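Local coordinates for protein methionyl-tRNA formyltransferase (Clostridium thermocellum, PDB 1ZGH) that probably transfers a formyl group from 10-formyltetrahydrofolate to the amino group of the initiator methionyl-tRNA, at residues A[37-40]-A[41-44]; A[113-116]-A[117-120]; A[155-158]-A[159-163]; A[162-165]-A[166-170]; A[200-203]-A[204-208]. One frame throughout, in Å; residues are numbered along the deposited sequence.

Interaction 1: A[37-40]-A[41-44]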
loop_
_atom_site.group_PDB
_atom_site.type_symbol
_atom_site.label_atom_id
_atom_site.label_comp_id
_atom_site.label_asym_id
_atom_site.label_seq_id
_atom_site.Cartn_x
_atom_site.Cartn_y
_atom_site.Cartn_z
ATOM N N THR A 37 9.090 3.407 5.019
ATOM C CA THR A 37 7.768 2.756 5.087
ATOM C C THR A 37 7.071 3.120 6.382
ATOM O O THR A 37 7.731 3.434 7.396
ATOM C CB THR A 37 7.924 1.211 4.989
ATOM O OG1 THR A 37 6.658 0.586 4.711
ATOM C CG2 THR A 37 8.575 0.631 6.286
ATOM N N THR A 38 5.743 3.018 6.342
ATOM C CA THR A 38 4.907 3.063 7.517
ATOM C C THR A 38 4.062 1.783 7.600
ATOM O O THR A 38 4.076 0.937 6.692
ATOM C CB THR A 38 4.022 4.319 7.474
ATOM O OG1 THR A 38 3.194 4.230 6.342
ATOM C CG2 THR A 38 4.890 5.545 7.342
ATOM N N LYS A 39 3.339 1.686 8.710
ATOM C CA LYS A 39 2.524 0.537 9.148
ATOM C C LYS A 39 3.371 -0.470 9.871
ATOM O O LYS A 39 4.485 -0.794 9.448
ATOM C CB LYS A 39 1.730 -0.131 8.039
ATOM C CG LYS A 39 0.870 0.827 7.217
ATOM C CD LYS A 39 -0.218 1.586 8.053
ATOM C CE LYS A 39 -1.236 2.196 7.118
ATOM N NZ LYS A 39 -2.310 2.984 7.815
ATOM N N SER A 40 2.852 -0.951 10.994
ATOM C CA SER A 40 3.609 -1.809 11.878
ATOM C C SER A 40 4.209 -3.024 11.156
ATOM O O SER A 40 5.348 -3.405 11.409
ATOM C CB SER A 40 2.708 -2.258 13.059
ATOM O OG SER A 40 1.606 -3.028 12.610
ATOM N N TRP A 41 3.443 -3.662 10.266
ATOM C CA TRP A 41 3.928 -4.917 9.638
ATOM C C TRP A 41 5.115 -4.623 8.686
ATOM O O TRP A 41 6.060 -5.394 8.598
ATOM C CB TRP A 41 2.785 -5.678 8.935
ATOM C CG TRP A 41 2.009 -4.840 7.949
ATOM C CD1 TRP A 41 2.318 -4.618 6.652
ATOM C CD2 TRP A 41 0.828 -4.074 8.215
ATOM N NE1 TRP A 41 1.387 -3.783 6.068
ATOM C CE2 TRP A 41 0.478 -3.411 7.019
ATOM C CE3 TRP A 41 0.020 -3.906 9.341
ATOM C CZ2 TRP A 41 -0.665 -2.624 6.917
ATOM C CZ3 TRP A 41 -1.075 -3.092 9.253
ATOM C CH2 TRP A 41 -1.415 -2.467 8.052
ATOM N N ASN A 42 5.066 -3.484 7.996
ATOM C CA ASN A 42 6.141 -3.109 7.073
ATOM C C ASN A 42 7.406 -2.771 7.834
ATOM O O ASN A 42 8.496 -3.130 7.429
ATOM C CB ASN A 42 5.748 -1.892 6.228
ATOM C CG ASN A 42 4.694 -2.219 5.169
ATOM O OD1 ASN A 42 4.803 -3.220 4.481
ATOM N ND2 ASN A 42 3.682 -1.376 5.063
ATOM N N ILE A 43 7.258 -2.057 8.945
ATOM C CA ILE A 43 8.401 -1.702 9.779
ATOM C C ILE A 43 9.073 -2.947 10.366
ATOM O O ILE A 43 10.305 -3.050 10.398
ATOM C CB ILE A 43 7.974 -0.723 10.893
ATOM C CG1 ILE A 43 7.483 0.595 10.273
ATOM C CG2 ILE A 43 9.152 -0.471 11.867
ATOM C CD1 ILE A 43 6.773 1.508 11.291
ATOM N N LYS A 44 8.259 -3.863 10.879
ATOM C CA LYS A 44 8.747 -5.133 11.387
ATOM C C LYS A 44 9.523 -5.853 10.285
ATOM O O LYS A 44 10.587 -6.363 10.537
ATOM C CB LYS A 44 7.599 -6.024 11.905
ATOM C CG LYS A 44 8.007 -7.516 12.207
ATOM C CD LYS A 44 6.811 -8.434 12.640
ATOM C CE LYS A 44 5.662 -8.568 11.604
ATOM N NZ LYS A 44 5.990 -9.267 10.309
#
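Asn42 reaches back from the first turn of a helix to the loop before it, where it meets Thr37 and Thr38. Its CB lies only 3.0 Å from Thr37 OG1. Asn42 CG is still within 3.5 Å of the same Thr37 OG1, and the two side chains cross at a slant. At the tip the amide divides its work. ND2 donates a hydrogen bond to Thr38 O at 2.9 Å, with an N-H...O angle of 164°. Thr38 O lies almost in the plane of the Asn42 amide, so the bond helps fix the rotation of the amide. OD1 turns the other way and bonds to Ser164 OG of helix 156-178. This is the first beta-alpha turn of the Rossmann-like formyltransferase domain, where strand 31-36 passes through a loop into helix 40-52. Lys39 is the N-cap residue. Its O accepts a straight bond from Ile43 N at 3.1 Å and a weak one from Asn42 N. Ser40 O accepts from Lys44 N in the next turn. Lys39 CB sits over one face of the Trp41 indole. It is 3.7 Å from the centroid of the six-membered ring, a CH-pi contact. The ring can fold back beneath it because Trp41 CG stands between the backbone N and the carbonyl carbon (chi1 53°). Lys39 CG follows CB over the ring, 3.8 Å from Trp41 CZ2. The lysine chain then bends and leaves the indole, and NZ bonds to Glu221 O.

Interaction 2: A[113-116]-A[117-120]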
loop_
_atom_site.group_PDB
_atom_site.type_symbol
_atom_site.label_atom_id
_atom_site.label_comp_id
_atom_site.label_asym_id
_atom_site.label_seq_id
_atom_site.Cartn_x
_atom_site.Cartn_y
_atom_site.Cartn_z
ATOM N N GLY A 113 -2.965 5.788 -9.251
ATOM C CA GLY A 113 -3.577 6.703 -8.267
ATOM C C GLY A 113 -3.878 6.118 -6.899
ATOM O O GLY A 113 -3.431 5.021 -6.576
ATOM N N GLY A 114 -4.665 6.840 -6.103
ATOM C CA GLY A 114 -4.785 6.577 -4.658
ATOM C C GLY A 114 -5.758 5.484 -4.265
ATOM O O GLY A 114 -6.532 5.012 -5.099
ATOM N N SER A 115 -5.736 5.176 -2.962
ATOM C CA SER A 115 -6.498 4.116 -2.267
ATOM C C SER A 115 -6.703 2.875 -3.132
ATOM O O SER A 115 -7.847 2.461 -3.405
ATOM C CB SER A 115 -7.823 4.688 -1.756
ATOM O OG SER A 115 -7.635 5.951 -1.152
ATOM N N PRO A 116 -5.598 2.316 -3.643
ATOM C CA PRO A 116 -5.779 1.268 -4.630
ATOM C C PRO A 116 -6.536 0.056 -4.077
ATOM O O PRO A 116 -7.326 -0.519 -4.806
ATOM C CB PRO A 116 -4.341 0.940 -5.085
ATOM C CG PRO A 116 -3.461 1.420 -3.970
ATOM C CD PRO A 116 -4.165 2.616 -3.391
ATOM N N LEU A 117 -6.339 -0.324 -2.812
ATOM C CA LEU A 117 -7.015 -1.527 -2.309
ATOM C C LEU A 117 -8.538 -1.385 -2.336
ATOM O O LEU A 117 -9.232 -2.256 -2.849
ATOM C CB LEU A 117 -6.545 -1.919 -0.908
ATOM C CG LEU A 117 -7.372 -3.093 -0.319
ATOM C CD1 LEU A 117 -7.311 -4.328 -1.215
ATOM C CD2 LEU A 117 -6.812 -3.419 1.021
ATOM N N GLN A 118 -9.030 -0.273 -1.808
ATOM C CA GLN A 118 -10.442 0.025 -1.766
ATOM C C GLN A 118 -10.991 0.222 -3.175
ATOM O O GLN A 118 -12.066 -0.281 -3.494
ATOM C CB GLN A 118 -10.728 1.259 -0.882
ATOM C CG GLN A 118 -10.372 1.092 0.592
ATOM C CD GLN A 118 -8.883 1.189 0.907
ATOM O OE1 GLN A 118 -8.146 1.835 0.172
ATOM N NE2 GLN A 118 -8.425 0.527 1.999
ATOM N N ASN A 119 -10.228 0.881 -4.044
ATOM C CA ASN A 119 -10.654 1.032 -5.437
ATOM C C ASN A 119 -10.759 -0.323 -6.184
ATOM O O ASN A 119 -11.690 -0.535 -6.976
ATOM C CB ASN A 119 -9.740 1.993 -6.163
ATOM C CG ASN A 119 -10.184 3.442 -6.017
ATOM O OD1 ASN A 119 -11.309 3.806 -6.432
ATOM N ND2 ASN A 119 -9.320 4.276 -5.447
ATOM N N LEU A 120 -9.849 -1.258 -5.872
ATOM C CA LEU A 120 -9.882 -2.610 -6.471
ATOM C C LEU A 120 -11.065 -3.459 -5.952
ATOM O O LEU A 120 -11.760 -4.093 -6.736
ATOM C CB LEU A 120 -8.570 -3.350 -6.182
ATOM C CG LEU A 120 -7.348 -2.788 -6.929
ATOM C CD1 LEU A 120 -6.062 -3.292 -6.231
ATOM C CD2 LEU A 120 -7.384 -3.174 -8.398
#
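Ser115 O accepts two hydrogen bonds from one residue, Asn119. The backbone bond from Asn119 N is the sound one, 2.9 Å long with an N-H...O angle of 165°. The side-chain amide adds a weak bond, with Asn119 ND2 3.1 Å from Ser115 O. The same ND2 also bonds weakly to Gly114 O at 2.9 Å, so one amide nitrogen bridges two successive carbonyls of the loop. Its stronger partner is Gln193 O, on a neighbouring loop. Next along the chain, Pro116 O accepts from Leu120 N at 2.8 Å. Leu120 CG closes in on that same oxygen, 3.1 Å from Pro116 O, which is tight packing. Gln118 doubles back at chi2 (77°), and this brings OE1 to within 3.5 Å of Ser115 CB. Its NE2 bonds to Met217 O. Leu117 packs on Ala156, Ile159 and Phe160 of helix 156-178. The Ser115 hydroxyl makes no capping bond; it goes to Arg195 N, and the Asn119 amide reaches back to the loop carbonyls instead. The whole is a helix N-terminus with Ser115 at the N-cap and proline at N1, where a residue without an N-H costs no helix bond.

Interaction 3: A[155-158]-A[159-163]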
loop_
_atom_site.group_PDB
_atom_site.type_symbol
_atom_site.label_atom_id
_atom_site.label_comp_id
_atom_site.label_asym_id
_atom_site.label_seq_id
_atom_site.Cartn_x
_atom_site.Cartn_y
_atom_site.Cartn_z
ATOM N N THR A 155 -9.288 -9.063 5.083
ATOM C CA THR A 155 -9.366 -7.684 5.523
ATOM C C THR A 155 -8.219 -6.886 4.863
ATOM O O THR A 155 -7.235 -7.466 4.412
ATOM C CB THR A 155 -9.213 -7.632 7.055
ATOM O OG1 THR A 155 -7.899 -8.084 7.426
ATOM C CG2 THR A 155 -10.385 -8.484 7.833
ATOM N N ALA A 156 -8.308 -5.567 4.905
ATOM C CA ALA A 156 -7.201 -4.725 4.467
ATOM C C ALA A 156 -5.876 -5.100 5.129
ATOM O O ALA A 156 -4.876 -5.219 4.426
ATOM C CB ALA A 156 -7.522 -3.277 4.661
ATOM N N GLU A 157 -5.864 -5.257 6.460
ATOM C CA GLU A 157 -4.694 -5.641 7.188
ATOM C C GLU A 157 -4.087 -6.941 6.685
ATOM O O GLU A 157 -2.864 -6.999 6.473
ATOM C CB GLU A 157 -4.912 -5.688 8.705
ATOM C CG GLU A 157 -3.594 -5.934 9.536
ATOM C CD GLU A 157 -3.478 -5.063 10.762
ATOM O OE1 GLU A 157 -2.673 -5.390 11.646
ATOM O OE2 GLU A 157 -4.164 -4.025 10.829
ATOM N N GLU A 158 -4.924 -7.957 6.461
ATOM C CA GLU A 158 -4.480 -9.257 5.947
ATOM C C GLU A 158 -3.871 -9.132 4.541
ATOM O O GLU A 158 -2.819 -9.692 4.233
ATOM C CB GLU A 158 -5.657 -10.270 5.954
ATOM C CG GLU A 158 -5.960 -10.845 7.334
ATOM C CD GLU A 158 -7.336 -11.533 7.435
ATOM O OE1 GLU A 158 -8.100 -11.450 6.464
ATOM O OE2 GLU A 158 -7.639 -12.126 8.484
ATOM N N ILE A 159 -4.500 -8.313 3.711
ATOM C CA ILE A 159 -4.047 -8.131 2.332
ATOM C C ILE A 159 -2.737 -7.330 2.311
ATOM O O ILE A 159 -1.821 -7.677 1.588
ATOM C CB ILE A 159 -5.149 -7.397 1.487
ATOM C CG1 ILE A 159 -6.378 -8.321 1.310
ATOM C CG2 ILE A 159 -4.574 -6.931 0.127
ATOM C CD1 ILE A 159 -7.638 -7.563 0.903
ATOM N N PHE A 160 -2.660 -6.273 3.104
ATOM C CA PHE A 160 -1.419 -5.473 3.187
ATOM C C PHE A 160 -0.258 -6.296 3.746
ATOM O O PHE A 160 0.882 -6.177 3.272
ATOM C CB PHE A 160 -1.625 -4.175 3.982
ATOM C CG PHE A 160 -2.455 -3.156 3.299
ATOM C CD1 PHE A 160 -2.259 -2.838 1.958
ATOM C CD2 PHE A 160 -3.385 -2.420 4.020
ATOM C CE1 PHE A 160 -3.014 -1.862 1.358
ATOM C CE2 PHE A 160 -4.126 -1.455 3.413
ATOM C CZ PHE A 160 -3.922 -1.161 2.083
HETATM N N MSE A 161 -0.526 -7.161 4.722
HETATM C CA MSE A 161 0.535 -8.042 5.224
HETATM C C MSE A 161 0.965 -9.103 4.192
HETATM O O MSE A 161 2.126 -9.449 4.095
HETATM C CB MSE A 161 0.134 -8.704 6.560
HETATM C CG MSE A 161 -0.064 -7.669 7.660
HETATM SE SE MSE A 161 -0.480 -8.561 9.372
HETATM C CE MSE A 161 -1.985 -9.328 8.995
ATOM N N ARG A 162 0.009 -9.615 3.431
ATOM C CA ARG A 162 0.286 -10.548 2.340
ATOM C C ARG A 162 1.164 -9.867 1.259
ATOM O O ARG A 162 2.153 -10.445 0.798
ATOM C CB ARG A 162 -1.063 -11.017 1.758
ATOM C CG ARG A 162 -1.006 -12.054 0.650
ATOM C CD ARG A 162 -2.464 -12.385 0.157
ATOM N NE ARG A 162 -3.360 -12.767 1.250
ATOM C CZ ARG A 162 -4.639 -12.440 1.374
ATOM N NH1 ARG A 162 -5.254 -11.760 0.421
ATOM N NH2 ARG A 162 -5.324 -12.839 2.454
ATOM N N ALA A 163 0.832 -8.626 0.918
ATOM C CA ALA A 163 1.596 -7.849 -0.054
ATOM C C ALA A 163 3.008 -7.564 0.454
ATOM O O ALA A 163 3.996 -7.708 -0.288
ATOM C CB ALA A 163 0.881 -6.566 -0.337
#
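Four i-to-i+4 bonds open helix 156-178, from Thr155 O with Ile159 N (2.9 Å) on to Glu158 O with Arg162 N. A capping box closes its N-terminus. Glu158 N donates to Thr155 OG1 at 3.1 Å, and Thr155 N returns a bond to Glu158 OE1 at 3.0 Å. That second donor comes in from above the carboxylate plane. In the same first turn, Glu157 meets Met161 (a selenomethionine here) of the next, and the two side chains cross at a slant. Glu157 CG touches the terminal methyl, Met161 CE, at 3.8 Å. The carboxylate leads away from the methyl, and OE2 bonds to Glu221 N. Phe160 leans back over the previous turn, with CG anti to its own carbonyl carbon (chi1 -71°). Ring atom CD2 lies 3.2 Å from Ala156 O, and CE2 touches Ala156 CB. Further out the ring touches Leu117 of helix 116-122 and Trp41 of helix 40-52. Arg162 runs back alongside the first turn, and its NH1 bonds to Tyr153 O and Asp151 O, which ties the helix to the end of strand 144-151. Glu158 O stands 4.1 Å off its guanidinium plane, nearer the border than the middle.

Interaction 4: A[162-165]-A[166-170]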
loop_
_atom_site.group_PDB
_atom_site.type_symbol
_atom_site.label_atom_id
_atom_site.label_comp_id
_atom_site.label_asym_id
_atom_site.label_seq_id
_atom_site.Cartn_x
_atom_site.Cartn_y
_atom_site.Cartn_z
ATOM N N ARG A 162 0.009 -9.615 3.431
ATOM C CA ARG A 162 0.286 -10.548 2.340
ATOM C C ARG A 162 1.164 -9.867 1.259
ATOM O O ARG A 162 2.153 -10.445 0.798
ATOM C CB ARG A 162 -1.063 -11.017 1.758
ATOM C CG ARG A 162 -1.006 -12.054 0.650
ATOM C CD ARG A 162 -2.464 -12.385 0.157
ATOM N NE ARG A 162 -3.360 -12.767 1.250
ATOM C CZ ARG A 162 -4.639 -12.440 1.374
ATOM N NH1 ARG A 162 -5.254 -11.760 0.421
ATOM N NH2 ARG A 162 -5.324 -12.839 2.454
ATOM N N ALA A 163 0.832 -8.626 0.918
ATOM C CA ALA A 163 1.596 -7.849 -0.054
ATOM C C ALA A 163 3.008 -7.564 0.454
ATOM O O ALA A 163 3.996 -7.708 -0.288
ATOM C CB ALA A 163 0.881 -6.566 -0.337
ATOM N N SER A 164 3.090 -7.163 1.723
ATOM C CA SER A 164 4.357 -6.820 2.371
ATOM C C SER A 164 5.308 -8.012 2.327
ATOM O O SER A 164 6.508 -7.861 2.016
ATOM C CB SER A 164 4.119 -6.351 3.810
ATOM O OG SER A 164 5.308 -5.821 4.379
ATOM N N LYS A 165 4.770 -9.201 2.618
ATOM C CA LYS A 165 5.555 -10.418 2.558
ATOM C C LYS A 165 6.100 -10.683 1.134
ATOM O O LYS A 165 7.251 -11.055 0.981
ATOM C CB LYS A 165 4.772 -11.599 3.123
ATOM C CG LYS A 165 5.498 -12.915 3.157
ATOM C CD LYS A 165 4.783 -13.968 4.085
ATOM C CE LYS A 165 5.233 -15.377 3.824
ATOM N NZ LYS A 165 4.819 -16.329 4.935
ATOM N N ILE A 166 5.289 -10.459 0.105
ATOM C CA ILE A 166 5.747 -10.578 -1.287
ATOM C C ILE A 166 6.841 -9.551 -1.603
ATOM O O ILE A 166 7.838 -9.875 -2.259
ATOM C CB ILE A 166 4.544 -10.452 -2.284
ATOM C CG1 ILE A 166 3.633 -11.678 -2.117
ATOM C CG2 ILE A 166 5.041 -10.299 -3.754
ATOM C CD1 ILE A 166 2.240 -11.625 -2.837
ATOM N N ILE A 167 6.668 -8.325 -1.123
ATOM C CA ILE A 167 7.579 -7.257 -1.411
ATOM C C ILE A 167 8.955 -7.541 -0.769
ATOM O O ILE A 167 10.028 -7.429 -1.419
ATOM C CB ILE A 167 7.018 -5.906 -0.950
ATOM C CG1 ILE A 167 5.907 -5.470 -1.913
ATOM C CG2 ILE A 167 8.113 -4.820 -0.921
ATOM C CD1 ILE A 167 5.056 -4.280 -1.399
ATOM N N PHE A 168 8.917 -7.918 0.498
ATOM C CA PHE A 168 10.146 -8.137 1.269
ATOM C C PHE A 168 10.847 -9.458 0.996
ATOM O O PHE A 168 12.087 -9.495 1.024
ATOM C CB PHE A 168 9.901 -7.975 2.770
ATOM C CG PHE A 168 9.871 -6.526 3.212
ATOM C CD1 PHE A 168 11.049 -5.844 3.427
ATOM C CD2 PHE A 168 8.666 -5.855 3.393
ATOM C CE1 PHE A 168 11.047 -4.495 3.822
ATOM C CE2 PHE A 168 8.635 -4.510 3.800
ATOM C CZ PHE A 168 9.860 -3.828 4.022
ATOM N N ASN A 169 10.092 -10.515 0.720
ATOM C CA ASN A 169 10.714 -11.843 0.562
ATOM C C ASN A 169 11.084 -12.139 -0.879
ATOM O O ASN A 169 12.022 -12.875 -1.120
ATOM C CB ASN A 169 9.813 -12.946 1.111
ATOM C CG ASN A 169 9.669 -12.895 2.645
ATOM O OD1 ASN A 169 10.280 -12.065 3.331
ATOM N ND2 ASN A 169 8.883 -13.812 3.178
ATOM N N ASP A 170 10.387 -11.527 -1.835
ATOM C CA ASP A 170 10.578 -11.830 -3.261
ATOM C C ASP A 170 11.061 -10.611 -4.052
ATOM O O ASP A 170 12.139 -10.653 -4.658
ATOM C CB ASP A 170 9.265 -12.377 -3.830
ATOM C CG ASP A 170 9.327 -12.671 -5.329
ATOM O OD1 ASP A 170 8.261 -13.038 -5.886
ATOM O OD2 ASP A 170 10.415 -12.556 -5.959
#
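Residues 162-165 and 166-170 are successive turns of one helix, joined by four backbone bonds. Arg162 O takes Ile166 N at 3.2 Å, the longest of the set. Ala163 O and Ser164 O accept from Ile167 N and Phe168 N, and the Ser164 bond is 2.8 Å. Lys165 O receives Asn169 N at 2.9 Å, just where the helix widens into a pi-type turn at 167-170. Among the side chains, Ser164 meets Phe168. Ser164 OG extends away from its backbone N (chi1 -171°) and approaches Phe168 CD2 at 3.5 Å. Ser164 O sits near the plane of the same ring, at its edge, 3.3 Å from CD2. The hydroxyl is also held from outside, by Asn42 and Asn45. This is the side of helix 156-178 that packs on helix 40-52 in the Rossmann-like domain. The Phe168 ring presses there on Asn45, Ala46 and Phe49. Ile166 faces the sheet instead. Its CG1 passes 3.5 Å from Arg162 O, and its side chain touches Ile130, Arg148 and Leu150 of strands 127-134 and 144-151. Lys165 and Asn169 lie on the outer side of the helix. The lysine chain is fully extended and slants across the asparagine amide, with Lys165 CG 3.5 Å from Asn169 ND2. Asn169 CB in turn sits 3.2 Å from Lys165 O. Asp170 OD1 forms a salt bridge with Arg148 NE, which ties this turn to strand 144-151.

Interaction 5: A[200-203]-A[204-208]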
loop_
_atom_site.group_PDB
_atom_site.type_symbol
_atom_site.label_atom_id
_atom_site.label_comp_id
_atom_site.label_asym_id
_atom_site.label_seq_id
_atom_site.Cartn_x
_atom_site.Cartn_y
_atom_site.Cartn_z
ATOM N N SER A 200 -16.300 6.039 3.661
ATOM C CA SER A 200 -16.502 4.837 4.489
ATOM C C SER A 200 -17.957 4.494 4.850
ATOM O O SER A 200 -18.241 3.408 5.370
ATOM C CB SER A 200 -15.699 4.997 5.772
ATOM O OG SER A 200 -14.327 4.978 5.474
ATOM N N GLU A 201 -18.885 5.407 4.564
ATOM C CA GLU A 201 -20.281 5.238 4.896
ATOM C C GLU A 201 -20.923 4.174 3.997
ATOM O O GLU A 201 -20.804 4.245 2.784
ATOM C CB GLU A 201 -21.052 6.575 4.772
ATOM C CG GLU A 201 -22.435 6.499 5.421
ATOM C CD GLU A 201 -23.240 7.790 5.347
ATOM O OE1 GLU A 201 -22.731 8.798 4.832
ATOM O OE2 GLU A 201 -24.391 7.789 5.821
ATOM N N ILE A 202 -21.560 3.185 4.611
ATOM C CA ILE A 202 -22.246 2.106 3.910
ATOM C C ILE A 202 -23.673 2.606 3.587
ATOM O O ILE A 202 -24.366 3.114 4.486
ATOM C CB ILE A 202 -22.372 0.880 4.800
ATOM C CG1 ILE A 202 -20.996 0.267 5.122
ATOM C CG2 ILE A 202 -23.327 -0.165 4.216
ATOM C CD1 ILE A 202 -21.030 -0.620 6.378
ATOM N N SER A 203 -24.115 2.427 2.344
ATOM C CA SER A 203 -25.484 2.770 1.958
ATOM C C SER A 203 -26.446 1.648 2.265
ATOM O O SER A 203 -26.086 0.477 2.121
ATOM C CB SER A 203 -25.529 3.084 0.462
ATOM O OG SER A 203 -26.842 3.008 -0.052
ATOM N N PRO A 204 -27.717 1.983 2.618
ATOM C CA PRO A 204 -28.685 0.915 2.794
ATOM C C PRO A 204 -29.020 0.158 1.503
ATOM O O PRO A 204 -29.621 -0.905 1.577
ATOM C CB PRO A 204 -29.926 1.649 3.345
ATOM C CG PRO A 204 -29.805 2.989 2.890
ATOM C CD PRO A 204 -28.334 3.303 2.847
ATOM N N ASP A 205 -28.606 0.665 0.350
ATOM C CA ASP A 205 -28.897 0.022 -0.944
ATOM C C ASP A 205 -27.824 -0.993 -1.383
ATOM O O ASP A 205 -27.969 -1.642 -2.421
ATOM C CB ASP A 205 -28.979 1.092 -2.019
ATOM C CG ASP A 205 -30.169 1.997 -1.843
ATOM O OD1 ASP A 205 -31.234 1.533 -1.349
ATOM O OD2 ASP A 205 -30.025 3.173 -2.208
ATOM N N PHE A 206 -26.747 -1.096 -0.617
ATOM C CA PHE A 206 -25.704 -2.086 -0.894
ATOM C C PHE A 206 -26.277 -3.473 -0.664
ATOM O O PHE A 206 -26.992 -3.700 0.318
ATOM C CB PHE A 206 -24.508 -1.931 0.046
ATOM C CG PHE A 206 -23.632 -0.731 -0.206
ATOM C CD1 PHE A 206 -23.965 0.253 -1.136
ATOM C CD2 PHE A 206 -22.466 -0.568 0.564
ATOM C CE1 PHE A 206 -23.126 1.364 -1.324
ATOM C CE2 PHE A 206 -21.629 0.530 0.387
ATOM C CZ PHE A 206 -21.964 1.508 -0.568
ATOM N N ASP A 207 -25.950 -4.414 -1.540
ATOM C CA ASP A 207 -26.237 -5.808 -1.234
ATOM C C ASP A 207 -25.318 -6.356 -0.105
ATOM O O ASP A 207 -24.345 -5.691 0.339
ATOM C CB ASP A 207 -26.332 -6.662 -2.549
ATOM C CG ASP A 207 -24.981 -7.008 -3.190
ATOM O OD1 ASP A 207 -23.907 -6.935 -2.585
ATOM O OD2 ASP A 207 -24.987 -7.383 -4.379
ATOM N N LEU A 208 -25.616 -7.546 0.407
ATOM C CA LEU A 208 -24.888 -8.047 1.561
ATOM C C LEU A 208 -23.373 -8.243 1.303
ATOM O O LEU A 208 -22.571 -7.904 2.169
ATOM C CB LEU A 208 -25.505 -9.359 2.061
ATOM C CG LEU A 208 -25.060 -9.789 3.460
ATOM C CD1 LEU A 208 -25.616 -8.874 4.545
ATOM C CD2 LEU A 208 -25.507 -11.235 3.697
#
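Pro204 follows Ser203 at the first inner corner of a type I beta turn that runs from Ser203 to Phe206. The turn belongs to the loop leading into helix 208-217, in the C-terminal domain of the family. Asp205 takes the second corner. Its backbone N donates to Ser203 OG at 3.0 Å, with an N-H...O angle of 165°, which makes an ST turn inside the beta turn. The hydroxyl reaches this N because it points away from its own backbone N (chi1 161°). Asp205 CB also lies beside Ser203 OG, at 3.5 Å. Phe206 closes the turn. Its N donates to Ser203 O at 3.2 Å, approaching from well above the carbonyl plane. The side chain then folds back over the chain that leads in. The peptide before Ser203 stands edge-on to the Phe206 ring, its N-H side toward the ring face, with Ser203 N 3.6 Å above the ring centre. Ile202 CG2 touches CD2 at 3.8 Å, and Ser203 CB touches CE1 at 3.5 Å. Beyond the segment the ring meets Tyr214 at an inclined angle and touches Ile211, both on helix 208-217. Asp207 looks away from this contact and caps that helix, with OD1 accepting from Lys210 N.

Interactions 1 to 4 are partly buried, whereas interaction 5 is a surface turn. Helix 156-178 carries interactions 3 and 4, which share Arg162 and Ala163. Trp41 and Asn42 of interaction 1 bear on both of them. Interaction 2 also reaches this helix, through Leu117, at interaction 3. The helix starts differ in chemistry. An asparagine amide bonds back to the loop, well aligned in 1 and weakly in 2, while 3 uses a full capping box. Interaction 4 is mid-helix. It sets a serine hydroxyl at a phenylalanine ring on the buried side and a lysine chain across an asparagine amide on the exposed side. Interaction 5 touches none of the others, and its centre is about 32 Å from that of interaction 4.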